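Local coordinates for tail fiber protein (Acinetobacter phage AM24, PDB 5W5P) that serves as the trimeric tailspike of the phage and probably recognises and depolymerises the capsular polysaccharide of its Acinetobacter baumannii host, at the interface of chains A and B. Residues are numbered along the deposited sequence; one frame, centred on the assembly and turned at random. Chains: chain A/B, Tail fiber protein.

Contact 1: the interface of chains A and B. Residues chain A 264, 266, 288, 290, 315; chain B 201-203, 228-230, 259, 261, 281.
The ring of A:Phe288 lies alongside B:Asn228, the two side chains running in opposite directions with ring and amide planes 34° apart. CE2 of the ring is 3.6 Å from CA of B:Asn228. CZ stands near OG1 of B:Thr261, and ND1 of A:His266 is at the ring's edge. The imidazole of A:His266 carries polar partners in its plane, among them the backbone O of B:Asn228. Its CG is anti to the carbonyl carbon, chi1 -54°. NE2 gives a straight hydrogen bond to OE1 of B:Glu203, 2.8 Å, on the anti lone pair. The carboxylate is turned 82° to the ring. The syn lone pair of OE1 takes ND2 of B:Asn230 at 2.9 Å, so two donors grip one oxygen and fix the carboxylate. This charge may stabilise a protonated imidazole. ND1 meets water 2, which also binds ND2 of B:Asn228. That amide donates to OE2 of A:Glu290, 3.3 Å, tip to tip and nearly coplanar. Water 1 joins OE2 to OD1 of B:Asn228 and OG of B:Ser259. ND2 of B:Asn281 holds this hydroxyl at 3.0 Å. Water 3 links O of A:Glu264 to OE2 of B:Glu203. The residues come from short strands and the loop positions next to them, as expected of the parallel beta-helix typical of tailspikes. The patch helps tie two neighbouring subunits together partway along the spike.

Contact 2: the interface of chains A and B. Residues chain A 448, 450, 610, 616; chain B 395, 397-398, 400.
This patch belongs to a trimeric phage tailspike and joins loops of two subunits. On chain A it draws on the 3-10 helix 446-449, the residue A:Arg450 just after it, and loop residues A:Leu610 and A:Val616. Chain B supplies a loop containing B:Leu395, B:Gly397, B:Thr398 and B:Leu400.

The direct hydrogen bond is made by the guanidinium of A:Arg450. Its NH2 donates to the backbone O of B:Leu395 at 3.0 Å, with 161° at the hydrogen. The acceptor sits at the guanidinium edge, close to its plane. Seen from the carbonyl, the donor stands above the carbonyl plane and is not on a lone pair. The O of B:Gly397 is also 3.0 Å from NH2 of A:Arg450, but the N-H points elsewhere, so no hydrogen bond forms there. Both carbonyl oxygens could still ease the positive charge of the arginine. CG of A:Arg450 lies anti to its carbonyl carbon, chi1 -66°. The chain then runs extended from CG to NE, which carries the guanidinium across to the loop.

Water mediates a second set of bonds. NE of A:Arg450 meets water 4 at 2.8 Å along an almost straight line, again at the guanidinium edge. NH2 on a carbonyl and NE on a water, both near the guanidinium plane, should limit its rotation. Water 4 also binds the backbone O of A:Glu448 and, at 2.7 Å, the backbone O of B:Thr398. Water 5 bridges the same two carbonyls, 2.6 Å from O of A:Glu448.

Apolar contact here is between A:Leu610 and B:Thr398. CD1 of A:Leu610 touches the methyl CG2 of B:Thr398 at 3.8 Å, the side chains crossing at about a right angle. CG1 of A:Val616, from the same chain as A:Arg450, stands over one face of the guanidinium, offset toward the rim.

Contact 1: the interface of chains A and B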
loop_
_atom_site.group_PDB
_atom_site.type_symbol
_atom_site.label_atom_id
_atom_site.label_comp_id
_atom_site.label_asym_id
_atom_site.label_seq_id
_atom_site.Cartn_x
_atom_site.Cartn_y
_atom_site.Cartn_z
ATOM N N GLU A 264 -7.073 11.271 -1.582
ATOM C CA GLU A 264 -6.427 12.518 -2.012
ATOM C C GLU A 264 -7.367 13.723 -1.915
ATOM O O GLU A 264 -7.473 14.537 -2.837
ATOM C CB GLU A 264 -5.854 12.376 -3.425
ATOM C CG GLU A 264 -4.456 11.755 -3.460
ATOM C CD GLU A 264 -4.332 10.617 -4.464
ATOM O OE1 GLU A 264 -4.911 10.733 -5.571
ATOM O OE2 GLU A 264 -3.661 9.606 -4.143
ATOM N N HIS A 266 -8.973 16.969 0.866
ATOM C CA HIS A 266 -8.625 17.880 1.952
ATOM C C HIS A 266 -9.853 18.003 2.857
ATOM O O HIS A 266 -10.777 18.766 2.568
ATOM C CB HIS A 266 -8.185 19.241 1.402
ATOM C CG HIS A 266 -7.077 19.163 0.395
ATOM N ND1 HIS A 266 -5.773 19.492 0.696
ATOM C CD2 HIS A 266 -7.082 18.807 -0.911
ATOM C CE1 HIS A 266 -5.020 19.336 -0.379
ATOM N NE2 HIS A 266 -5.792 18.920 -1.368
ATOM N N PHE A 288 -5.748 14.457 3.581
ATOM C CA PHE A 288 -5.296 15.425 4.580
ATOM C C PHE A 288 -6.495 15.819 5.441
ATOM O O PHE A 288 -7.300 16.668 5.051
ATOM C CB PHE A 288 -4.687 16.649 3.900
ATOM C CG PHE A 288 -3.447 16.356 3.095
ATOM C CD1 PHE A 288 -2.509 15.441 3.552
ATOM C CD2 PHE A 288 -3.218 17.000 1.883
ATOM C CE1 PHE A 288 -1.363 15.174 2.821
ATOM C CE2 PHE A 288 -2.072 16.739 1.145
ATOM C CZ PHE A 288 -1.143 15.823 1.618
ATOM N N GLU A 290 -7.880 17.486 8.848
ATOM C CA GLU A 290 -7.487 18.432 9.884
ATOM C C GLU A 290 -8.697 18.757 10.748
ATOM O O GLU A 290 -9.687 19.303 10.253
ATOM C CB GLU A 290 -6.906 19.706 9.266
ATOM C CG GLU A 290 -5.788 19.459 8.261
ATOM C CD GLU A 290 -4.414 19.380 8.917
ATOM O OE1 GLU A 290 -4.346 19.195 10.154
ATOM O OE2 GLU A 290 -3.401 19.511 8.196
ATOM N N LEU A 315 -3.621 11.554 6.816
ATOM C CA LEU A 315 -3.273 12.481 7.885
ATOM C C LEU A 315 -4.489 12.636 8.787
ATOM O O LEU A 315 -5.607 12.826 8.296
ATOM C CB LEU A 315 -2.838 13.833 7.321
ATOM C CG LEU A 315 -2.857 15.080 8.208
ATOM C CD1 LEU A 315 -1.674 15.104 9.141
ATOM C CD2 LEU A 315 -2.854 16.324 7.332
ATOM N N ALA B 201 -3.292 23.401 1.185
ATOM C CA ALA B 201 -4.232 22.843 0.215
ATOM C C ALA B 201 -3.889 23.269 -1.209
ATOM O O ALA B 201 -4.446 24.243 -1.726
ATOM C CB ALA B 201 -5.677 23.223 0.549
ATOM N N LEU B 202 -2.999 22.518 -1.859
ATOM C CA LEU B 202 -2.512 22.853 -3.188
ATOM C C LEU B 202 -2.396 21.592 -4.030
ATOM O O LEU B 202 -1.776 20.615 -3.604
ATOM C CB LEU B 202 -1.149 23.553 -3.104
ATOM C CG LEU B 202 -0.342 23.696 -4.397
ATOM C CD1 LEU B 202 -1.100 24.553 -5.395
ATOM C CD2 LEU B 202 1.027 24.282 -4.106
ATOM N N GLU B 203 -2.989 21.614 -5.217
ATOM C CA GLU B 203 -2.753 20.602 -6.241
ATOM C C GLU B 203 -1.878 21.215 -7.325
ATOM O O GLU B 203 -2.213 22.270 -7.870
ATOM C CB GLU B 203 -4.067 20.095 -6.839
ATOM C CG GLU B 203 -5.174 19.852 -5.817
ATOM C CD GLU B 203 -5.107 18.467 -5.203
ATOM O OE1 GLU B 203 -4.950 18.365 -3.971
ATOM O OE2 GLU B 203 -5.201 17.474 -5.952
ATOM N N ASN B 228 0.384 20.631 2.906
ATOM C CA ASN B 228 -0.753 19.900 2.354
ATOM C C ASN B 228 -0.771 20.008 0.827
ATOM O O ASN B 228 -1.693 20.555 0.220
ATOM C CB ASN B 228 -2.070 20.388 2.963
ATOM C CG ASN B 228 -2.174 20.103 4.459
ATOM O OD1 ASN B 228 -1.168 19.928 5.144
ATOM N ND2 ASN B 228 -3.398 20.070 4.968
ATOM N N VAL B 229 0.281 19.468 0.214
ATOM C CA VAL B 229 0.529 19.607 -1.216
ATOM C C VAL B 229 0.386 18.245 -1.877
ATOM O O VAL B 229 1.026 17.273 -1.457
ATOM C CB VAL B 229 1.924 20.196 -1.489
ATOM C CG1 VAL B 229 2.116 20.436 -2.984
ATOM C CG2 VAL B 229 2.119 21.481 -0.702
ATOM N N ASN B 230 -0.439 18.180 -2.918
ATOM C CA ASN B 230 -0.543 17.010 -3.788
ATOM C C ASN B 230 0.166 17.345 -5.099
ATOM O O ASN B 230 -0.346 18.120 -5.911
ATOM C CB ASN B 230 -2.003 16.633 -4.027
ATOM C CG ASN B 230 -2.591 15.815 -2.895
ATOM O OD1 ASN B 230 -1.904 15.010 -2.269
ATOM N ND2 ASN B 230 -3.873 16.021 -2.624
ATOM N N SER B 259 3.396 17.341 5.221
ATOM C CA SER B 259 2.256 16.854 4.449
ATOM C C SER B 259 2.424 17.165 2.960
ATOM O O SER B 259 1.710 17.977 2.375
ATOM C CB SER B 259 0.945 17.436 4.986
ATOM O OG SER B 259 0.643 16.936 6.275
ATOM N N THR B 261 2.689 15.071 -0.679
ATOM C CA THR B 261 2.452 13.818 -1.383
ATOM C C THR B 261 2.897 13.989 -2.827
ATOM O O THR B 261 2.334 14.810 -3.558
ATOM C CB THR B 261 0.976 13.414 -1.321
ATOM O OG1 THR B 261 0.604 13.150 0.036
ATOM C CG2 THR B 261 0.716 12.168 -2.169
ATOM N N ASN B 281 4.809 13.519 7.644
ATOM C CA ASN B 281 3.743 12.974 6.804
ATOM C C ASN B 281 4.077 13.145 5.320
ATOM O O ASN B 281 3.442 13.889 4.579
ATOM C CB ASN B 281 2.408 13.631 7.163
ATOM C CG ASN B 281 1.258 13.098 6.339
ATOM O OD1 ASN B 281 1.102 11.888 6.171
ATOM N ND2 ASN B 281 0.443 14.009 5.810
HETATM O O HOH W 1 -0.388 19.404 7.849
HETATM O O HOH W 2 -5.894 20.366 3.462
HETATM O O HOH W 3 -5.945 15.035 -5.514
#

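Contact 2: the interface of chains A and B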
loop_
_atom_site.group_PDB
_atom_site.type_symbol
_atom_site.label_atom_id
_atom_site.label_comp_id
_atom_site.label_asym_id
_atom_site.label_seq_id
_atom_site.Cartn_x
_atom_site.Cartn_y
_atom_site.Cartn_z
ATOM N N GLU A 448 13.157 -11.386 18.135
ATOM C CA GLU A 448 13.473 -10.269 19.019
ATOM C C GLU A 448 14.155 -10.727 20.304
ATOM O O GLU A 448 14.730 -9.899 21.020
ATOM C CB GLU A 448 12.197 -9.483 19.330
ATOM C CG GLU A 448 11.509 -8.937 18.070
ATOM C CD GLU A 448 10.430 -7.908 18.360
ATOM O OE1 GLU A 448 9.955 -7.825 19.514
ATOM O OE2 GLU A 448 10.057 -7.176 17.423
ATOM N N ARG A 450 16.649 -12.736 20.056
ATOM C CA ARG A 450 17.950 -13.133 19.517
ATOM C C ARG A 450 18.066 -14.649 19.375
ATOM O O ARG A 450 19.153 -15.215 19.522
ATOM C CB ARG A 450 19.099 -12.573 20.366
ATOM C CG ARG A 450 19.208 -11.056 20.321
ATOM C CD ARG A 450 19.893 -10.509 21.556
ATOM N NE ARG A 450 19.682 -9.073 21.697
ATOM C CZ ARG A 450 20.657 -8.173 21.769
ATOM N NH1 ARG A 450 21.927 -8.550 21.719
ATOM N NH2 ARG A 450 20.360 -6.887 21.891
ATOM N N LEU A 610 22.105 -14.661 22.451
ATOM C CA LEU A 610 22.412 -13.681 23.487
ATOM C C LEU A 610 23.759 -13.985 24.124
ATOM O O LEU A 610 23.970 -15.080 24.652
ATOM C CB LEU A 610 21.316 -13.670 24.549
ATOM C CG LEU A 610 21.407 -12.544 25.582
ATOM C CD1 LEU A 610 21.396 -11.189 24.901
ATOM C CD2 LEU A 610 20.271 -12.643 26.586
ATOM N N VAL A 616 22.909 -10.994 17.330
ATOM C CA VAL A 616 21.505 -11.375 17.272
ATOM C C VAL A 616 21.297 -12.744 16.635
ATOM O O VAL A 616 20.229 -13.344 16.838
ATOM C CB VAL A 616 20.661 -10.307 16.544
ATOM C CG1 VAL A 616 20.491 -9.079 17.429
ATOM C CG2 VAL A 616 21.298 -9.933 15.217
ATOM N N LEU B 395 21.179 -1.745 19.567
ATOM C CA LEU B 395 21.060 -3.106 20.074
ATOM C C LEU B 395 21.899 -3.356 21.325
ATOM O O LEU B 395 22.127 -4.516 21.680
ATOM C CB LEU B 395 21.437 -4.111 18.985
ATOM C CG LEU B 395 20.548 -4.126 17.742
ATOM C CD1 LEU B 395 21.233 -4.891 16.624
ATOM C CD2 LEU B 395 19.199 -4.737 18.071
ATOM N N GLY B 397 21.066 -2.873 24.379
ATOM C CA GLY B 397 20.208 -3.491 25.371
ATOM C C GLY B 397 19.385 -4.617 24.776
ATOM O O GLY B 397 19.181 -4.655 23.561
ATOM N N THR B 398 18.917 -5.547 25.612
ATOM C CA THR B 398 18.080 -6.629 25.101
ATOM C C THR B 398 16.681 -6.145 24.743
ATOM O O THR B 398 16.014 -6.754 23.901
ATOM C CB THR B 398 17.991 -7.772 26.123
ATOM O OG1 THR B 398 17.438 -7.291 27.356
ATOM C CG2 THR B 398 19.367 -8.374 26.383
ATOM N N LEU B 400 13.983 -3.837 22.975
ATOM C CA LEU B 400 13.902 -3.068 21.736
ATOM C C LEU B 400 12.600 -2.276 21.630
ATOM O O LEU B 400 12.153 -1.957 20.527
ATOM C CB LEU B 400 14.061 -3.981 20.519
ATOM C CG LEU B 400 15.112 -5.088 20.564
ATOM C CD1 LEU B 400 14.936 -6.041 19.393
ATOM C CD2 LEU B 400 16.522 -4.499 20.580
HETATM O O HOH W 4 17.033 -8.207 21.854
HETATM O O HOH W 5 13.644 -8.163 22.643
#

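Contact 1 and contact 2 join the same two chains, with their C-alpha centres about 39 Å apart, and they share no residue. Contact 1 uses short strands and loop residues of both chains from the middle of the sequence, within residues 201 to 315. Contact 2 lies toward the C-terminal end, where residues around 448-450 and 610-616 of chain A meet the loop 395 to 400 of chain B. The subunits are therefore held at separate levels along the spike. The deposited assembly has three copies, so each contact can recur around the trimer, which should help keep the elongated spike rigid.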